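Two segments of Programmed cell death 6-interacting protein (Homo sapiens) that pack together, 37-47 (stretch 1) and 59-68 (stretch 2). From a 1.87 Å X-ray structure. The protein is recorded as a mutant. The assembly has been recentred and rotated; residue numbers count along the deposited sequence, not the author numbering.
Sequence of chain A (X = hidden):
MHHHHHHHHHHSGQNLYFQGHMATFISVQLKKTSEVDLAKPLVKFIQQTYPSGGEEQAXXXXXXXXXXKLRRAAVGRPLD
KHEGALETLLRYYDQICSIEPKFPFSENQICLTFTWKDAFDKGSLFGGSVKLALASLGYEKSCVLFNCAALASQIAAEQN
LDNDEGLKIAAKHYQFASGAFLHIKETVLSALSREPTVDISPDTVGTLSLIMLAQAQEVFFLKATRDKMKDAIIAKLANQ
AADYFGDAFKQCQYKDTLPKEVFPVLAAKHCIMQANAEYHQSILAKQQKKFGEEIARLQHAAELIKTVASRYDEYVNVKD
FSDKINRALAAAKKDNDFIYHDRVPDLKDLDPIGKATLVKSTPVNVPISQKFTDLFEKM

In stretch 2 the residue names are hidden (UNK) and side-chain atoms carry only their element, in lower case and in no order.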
# COMPACT_ATOMS: atom_id res chain seq x y z
N ASP A 37 28.77 4.25 9.26
CA ASP A 37 29.30 3.65 10.48
C ASP A 37 28.55 4.24 11.67
O ASP A 37 28.92 5.27 12.23
CB ASP A 37 30.80 3.90 10.61
CG ASP A 37 31.38 3.34 11.90
OD1 ASP A 37 30.73 2.45 12.50
OD2 ASP A 37 32.47 3.78 12.31
N LEU A 38 27.47 3.56 12.08
CA LEU A 38 26.70 4.02 13.23
C LEU A 38 27.48 3.89 14.53
O LEU A 38 27.23 4.65 15.48
CB LEU A 38 25.40 3.23 13.35
CG LEU A 38 24.26 3.61 12.41
CD1 LEU A 38 22.97 2.91 12.86
CD2 LEU A 38 24.09 5.12 12.38
N ALA A 39 28.41 2.94 14.60
CA ALA A 39 29.05 2.61 15.87
C ALA A 39 29.89 3.77 16.39
O ALA A 39 29.66 4.27 17.50
CB ALA A 39 29.90 1.35 15.71
N LYS A 40 30.86 4.22 15.59
CA LYS A 40 31.86 5.19 16.05
C LYS A 40 31.27 6.44 16.70
O LYS A 40 31.70 6.78 17.82
CB LYS A 40 32.78 5.55 14.88
CG LYS A 40 34.14 6.08 15.29
CD LYS A 40 35.07 6.21 14.09
CE LYS A 40 36.52 6.37 14.52
NZ LYS A 40 37.02 5.17 15.24
N PRO A 41 30.31 7.16 16.09
CA PRO A 41 29.79 8.37 16.75
C PRO A 41 29.00 8.08 18.02
O PRO A 41 28.84 8.99 18.84
CB PRO A 41 28.90 9.00 15.67
CG PRO A 41 29.26 8.32 14.39
CD PRO A 41 29.67 6.94 14.78
N LEU A 42 28.51 6.86 18.20
CA LEU A 42 27.64 6.52 19.32
C LEU A 42 28.43 6.15 20.57
O LEU A 42 28.21 6.71 21.64
CB LEU A 42 26.70 5.38 18.92
CG LEU A 42 25.30 5.39 19.52
CD1 LEU A 42 24.54 6.63 19.08
CD2 LEU A 42 24.53 4.13 19.12
N VAL A 43 29.35 5.19 20.44
CA VAL A 43 30.15 4.78 21.59
C VAL A 43 31.08 5.90 22.03
O VAL A 43 31.37 6.04 23.22
CB VAL A 43 30.92 3.49 21.26
CG1 VAL A 43 31.90 3.73 20.12
CG2 VAL A 43 31.65 2.96 22.49
N LYS A 44 31.52 6.74 21.09
CA LYS A 44 32.30 7.92 21.45
C LYS A 44 31.53 8.81 22.42
O LYS A 44 32.14 9.44 23.30
CB LYS A 44 32.70 8.70 20.20
CG LYS A 44 33.77 9.75 20.44
CD LYS A 44 34.27 10.34 19.14
CE LYS A 44 35.44 11.29 19.37
NZ LYS A 44 35.96 11.84 18.09
N PHE A 45 30.20 8.86 22.30
CA PHE A 45 29.40 9.51 23.33
C PHE A 45 29.30 8.64 24.59
O PHE A 45 29.29 9.16 25.71
CB PHE A 45 28.02 9.85 22.79
CG PHE A 45 27.02 10.19 23.86
CD1 PHE A 45 26.98 11.46 24.43
CD2 PHE A 45 26.11 9.25 24.31
CE1 PHE A 45 26.06 11.77 25.41
CE2 PHE A 45 25.18 9.55 25.29
CZ PHE A 45 25.16 10.81 25.84
N ILE A 46 29.22 7.32 24.42
CA ILE A 46 29.12 6.42 25.56
C ILE A 46 30.40 6.46 26.39
O ILE A 46 30.36 6.49 27.62
CB ILE A 46 28.80 4.99 25.09
CG1 ILE A 46 27.37 4.92 24.54
CG2 ILE A 46 28.99 3.99 26.23
CD1 ILE A 46 26.32 5.39 25.51
N GLN A 47 31.56 6.44 25.72
CA GLN A 47 32.82 6.58 26.43
C GLN A 47 32.92 7.94 27.12
O GLN A 47 33.64 8.07 28.12
CB GLN A 47 33.98 6.39 25.46
CG GLN A 47 34.03 5.01 24.83
CD GLN A 47 35.08 4.90 23.74
OE1 GLN A 47 35.57 5.91 23.24
NE2 GLN A 47 35.44 3.68 23.38
N UNK A 59 29.11 -2.76 27.28
CA UNK A 59 27.88 -3.36 26.77
C UNK A 59 27.08 -2.38 25.92
O UNK A 59 26.41 -2.81 24.97
c UNK A 59 25.90 -4.79 27.44
c UNK A 59 24.92 -5.16 28.53
c UNK A 59 27.01 -3.88 27.92
n UNK A 59 23.67 -5.42 28.14
o UNK A 59 25.27 -5.21 29.71
N UNK A 60 27.20 -1.10 26.18
CA UNK A 60 26.56 -0.18 25.31
C UNK A 60 27.40 -0.28 24.03
O UNK A 60 26.89 -0.62 22.97
c UNK A 60 25.29 2.54 27.60
c UNK A 60 24.17 0.27 28.65
c UNK A 60 25.05 0.19 27.60
c UNK A 60 25.62 1.32 27.06
o UNK A 60 23.00 1.58 30.23
c UNK A 60 24.42 2.63 28.66
c UNK A 60 23.87 1.49 29.18
c UNK A 60 26.57 1.21 25.90
N UNK A 61 28.70 -0.07 24.14
CA UNK A 61 29.53 -0.15 22.94
C UNK A 61 29.23 -1.41 22.14
O UNK A 61 29.31 -1.39 20.90
c UNK A 61 31.01 -0.11 23.32
s UNK A 61 32.13 -0.33 21.92
N UNK A 62 28.89 -2.50 22.82
CA UNK A 62 28.49 -3.72 22.11
C UNK A 62 27.16 -3.51 21.39
O UNK A 62 27.03 -3.85 20.21
c UNK A 62 28.10 -7.35 23.44
c UNK A 62 27.98 -6.20 22.46
c UNK A 62 28.39 -4.88 23.09
n UNK A 62 29.45 -7.47 24.00
n UNK A 62 31.05 -7.19 25.65
c UNK A 62 29.80 -7.04 25.21
n UNK A 62 28.89 -6.46 25.99
N UNK A 63 26.17 -2.94 22.09
CA UNK A 63 24.88 -2.68 21.47
C UNK A 63 24.99 -1.68 20.33
O UNK A 63 24.24 -1.77 19.36
c UNK A 63 23.88 -2.19 22.53
N UNK A 64 25.92 -0.72 20.43
CA UNK A 64 26.13 0.19 19.31
C UNK A 64 26.71 -0.55 18.12
O UNK A 64 26.33 -0.28 16.97
c UNK A 64 27.05 1.34 19.73
N UNK A 65 27.61 -1.50 18.37
CA UNK A 65 28.14 -2.33 17.29
C UNK A 65 27.04 -3.17 16.66
O UNK A 65 27.03 -3.40 15.45
o UNK A 65 31.04 -2.19 15.03
c UNK A 65 29.25 -3.23 17.82
o UNK A 65 31.63 -1.72 17.09
c UNK A 65 30.25 -3.62 16.76
c UNK A 65 31.03 -2.43 16.25
N UNK A 66 26.10 -3.66 17.48
CA UNK A 66 24.99 -4.45 16.94
C UNK A 66 24.01 -3.58 16.16
O UNK A 66 23.34 -4.07 15.25
o UNK A 66 24.27 -7.99 16.91
c UNK A 66 25.25 -7.44 17.46
c UNK A 66 24.27 -5.19 18.06
o UNK A 66 26.44 -7.69 17.13
c UNK A 66 25.01 -6.43 18.56
N UNK A 67 23.90 -2.29 16.52
CA UNK A 67 22.98 -1.42 15.80
C UNK A 67 23.52 -1.08 14.41
O UNK A 67 22.76 -1.05 13.43
c UNK A 67 20.44 0.14 15.54
c UNK A 67 21.61 2.12 16.54
c UNK A 67 22.71 -0.15 16.59
c UNK A 67 21.79 0.80 15.82
N UNK A 68 24.82 -0.81 14.31
CA UNK A 68 25.42 -0.56 13.01
C UNK A 68 25.30 -1.79 12.12
O UNK A 68 25.01 -1.68 10.92
c UNK A 68 26.89 -0.16 13.18
o UNK A 68 27.38 0.47 11.99

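Position 59 has five side-chain atoms: three carbons in a row, the third carrying one oxygen and one nitrogen. This is an amide on a two-carbon spacer. The CA-to-CB bond points away from stretch 1, and nothing there is touched. The residue is Gln59.

Position 60 has one carbon followed by a six-carbon ring that bears an oxygen. A phenol fits this pattern. The CA-to-CB bond points toward stretch 1, and the ring meets the side chain of Ile46. The residue is Tyr60. Its CD2 lies 3.7 Å from Ile46 CD1, which sits at the ring edge, near the ring plane.

Position 61 has one carbon and then one sulfur, with nothing beyond. The short chain ending in sulfur identifies a thiol. Its CB lies 3.2 Å from Val43 CG2, a very tight approach for two carbons. The residue is Cys61. Chi1 is t, and the CA-to-CB bond points sideways.

Position 62 has three carbons, a nitrogen, and then a carbon carrying two more nitrogens. This is a guanidinium group. The side chain leaves CA away from stretch 1 and makes no contact with it. The residue is Arg62.

Position 63 has a single side-chain carbon. It points sideways and stays out of contact with stretch 1. The residue is Ala63.

Position 64 also has one carbon, but here it points toward stretch 1. Its CB is 3.8 Å from Leu42 CD2. The residue is Ala64. Its CA is 5.1 Å from Ala39 CA, so the backbones run close where both side chains are a single methyl.

Position 65 has three carbons, the third carrying two oxygens. This is a carboxylate on a two-carbon spacer. CA-to-CB points away, yet the end of the chain comes back to the CB of Ala39. The residue is Glu65. The distance from its OE2 to Ala39 CB is 3.8 Å.

Position 66 has the same atom set: three carbons, with two oxygens on the third. It is out of reach of stretch 1. The residue is Glu66.

Position 67 has four carbons, forked at the second. It packs against Leu38 and Leu42. The residue is Leu67. Its CG is 3.8 Å from Leu38 CD1, and its CD2 is 4.4 Å from Leu42 CD2.

Position 68 has one carbon and then one oxygen. The oxygen accepts a weak hydrogen bond from the backbone nitrogen of Leu38. The residue is Ser68. The distance from Leu38 N to Ser68 OG is 3.1 Å.

The contact joins two nearly antiparallel helices, with an angle of 164° between their directions and axes 8.9 Å apart at closest approach. Apolar side chains supply most of it: Leu38, Leu42, Val43 and Ile46 meet Leu67, Ala64, Cys61 and Tyr60. At the start of stretch 1, Asp37 OD1 caps the turn by accepting a weak bond from Ala39 N at 3.2 Å, next to the Ser68 link.

Stretch 2 (59-68) QYCRAAEELS
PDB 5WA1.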